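Local coordinates for serine proteinase inhibitor A (Sagittaria sagittifolia, PDB 3E8L), which probably inhibits trypsin and chymotrypsin simultaneously through two reactive sites, and kallikrein weakly, as a Kunitz-type protease inhibitor, at residues A119-Y122 and F123-N127. The protein carries 2 engineered substitutions. Residues are numbered along the deposited sequence; the frame is centred on the assembly and turned at random.
Sequences AGDY and FYLNN
Tyr-122 and Tyr-124 lie alongside each other and point the same way, their ring planes only 10° apart but slid so far that the rings barely overlap. The contact between them is a CH-pi one: CB of Tyr-122 sits over one face of the Tyr-124 ring, 3.7 Å from its centroid. In return, OH of Tyr-124 hangs over a face of Tyr-122, 3.3 Å from its CG. With CG between its backbone N and carbonyl carbon (chi1 51°), the Tyr-124 side chain turns back alongside Tyr-122. That hydroxyl of Tyr-124 is hydrogen-bonded to a basic side chain of another protein's chain. The loop joins strands 113-119 and 130-135 of the beta-trefoil, and a short 3-10 turn at 123-125 curls it, with Leu-125 N bonded to Tyr-122 O (3.1 Å). The Asp-121 carboxylate spans the turn. Its OD1 accepts the neighbouring Tyr-122 N in a bent bond. On the far side, OD2 of Asp-121 takes ND2 of Asn-127 at 2.7 Å, from above the carboxylate plane but within the amide plane. An alanine here takes away both acceptors, and would probably leave the Asn-127 amide freer to turn. The methyl CD1 of Leu-125 rests against the Asp-121 carboxylate, 3.6 Å from OD1, and also lies at the edge of the Tyr-122 ring.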
# COMPACT_ATOMS: atom_id res chain seq x y z
N ALA A 119 5.89 2.02 -9.49
CA ALA A 119 4.54 1.54 -9.53
C ALA A 119 4.55 0.09 -9.91
O ALA A 119 5.16 -0.29 -10.91
CB ALA A 119 3.72 2.32 -10.54
N GLY A 120 3.86 -0.72 -9.12
CA GLY A 120 3.70 -2.12 -9.45
C GLY A 120 4.71 -2.99 -8.74
O GLY A 120 5.85 -2.58 -8.53
N ASP A 121 4.29 -4.18 -8.36
CA ASP A 121 5.17 -5.19 -7.78
C ASP A 121 4.38 -6.49 -7.76
O ASP A 121 3.17 -6.49 -8.02
CB ASP A 121 5.59 -4.80 -6.35
CG ASP A 121 6.98 -5.29 -5.96
OD1 ASP A 121 7.56 -6.17 -6.63
OD2 ASP A 121 7.51 -4.78 -4.95
N TYR A 122 5.05 -7.60 -7.49
CA TYR A 122 4.36 -8.87 -7.32
C TYR A 122 3.24 -8.67 -6.29
O TYR A 122 3.50 -8.19 -5.18
CB TYR A 122 5.36 -9.90 -6.82
CG TYR A 122 6.41 -10.26 -7.84
CD1 TYR A 122 6.05 -10.90 -9.04
CD2 TYR A 122 7.76 -10.00 -7.62
CE1 TYR A 122 6.99 -11.26 -9.98
CE2 TYR A 122 8.73 -10.37 -8.56
CZ TYR A 122 8.33 -10.99 -9.74
OH TYR A 122 9.24 -11.36 -10.70
N PHE A 123 2.01 -9.02 -6.65
CA PHE A 123 0.86 -8.70 -5.79
C PHE A 123 1.05 -9.17 -4.35
O PHE A 123 0.58 -8.51 -3.42
CB PHE A 123 -0.44 -9.28 -6.33
CG PHE A 123 -0.57 -10.77 -6.13
CD1 PHE A 123 0.10 -11.66 -6.97
CD2 PHE A 123 -1.34 -11.28 -5.08
CE1 PHE A 123 -0.01 -13.03 -6.77
CE2 PHE A 123 -1.45 -12.65 -4.88
CZ PHE A 123 -0.78 -13.53 -5.72
N TYR A 124 1.73 -10.31 -4.18
CA TYR A 124 1.81 -11.01 -2.90
C TYR A 124 2.73 -10.34 -1.88
O TYR A 124 2.70 -10.68 -0.69
CB TYR A 124 2.22 -12.48 -3.09
CG TYR A 124 3.47 -12.65 -3.94
CD1 TYR A 124 4.73 -12.42 -3.41
CD2 TYR A 124 3.38 -13.05 -5.28
CE1 TYR A 124 5.87 -12.56 -4.17
CE2 TYR A 124 4.54 -13.20 -6.07
CZ TYR A 124 5.78 -12.96 -5.49
OH TYR A 124 6.94 -13.09 -6.23
N LEU A 125 3.57 -9.41 -2.34
CA LEU A 125 4.48 -8.69 -1.45
C LEU A 125 3.68 -7.59 -0.80
O LEU A 125 4.09 -6.98 0.20
CB LEU A 125 5.64 -8.09 -2.24
CG LEU A 125 6.60 -9.05 -2.94
CD1 LEU A 125 7.66 -8.27 -3.75
CD2 LEU A 125 7.24 -10.03 -1.97
N ASN A 126 2.52 -7.33 -1.39
CA ASN A 126 1.61 -6.33 -0.90
C ASN A 126 2.27 -4.97 -0.66
O ASN A 126 1.95 -4.28 0.32
CB ASN A 126 0.94 -6.83 0.37
CG ASN A 126 -0.36 -6.14 0.62
OD1 ASN A 126 -1.25 -6.15 -0.24
ND2 ASN A 126 -0.49 -5.49 1.80
N ASN A 127 3.20 -4.59 -1.53
CA ASN A 127 3.95 -3.33 -1.39
C ASN A 127 3.18 -2.14 -1.94
O ASN A 127 2.63 -2.19 -3.05
CB ASN A 127 5.31 -3.39 -2.11
CG ASN A 127 6.26 -4.38 -1.46
OD1 ASN A 127 6.13 -4.70 -0.28
ND2 ASN A 127 7.21 -4.87 -2.24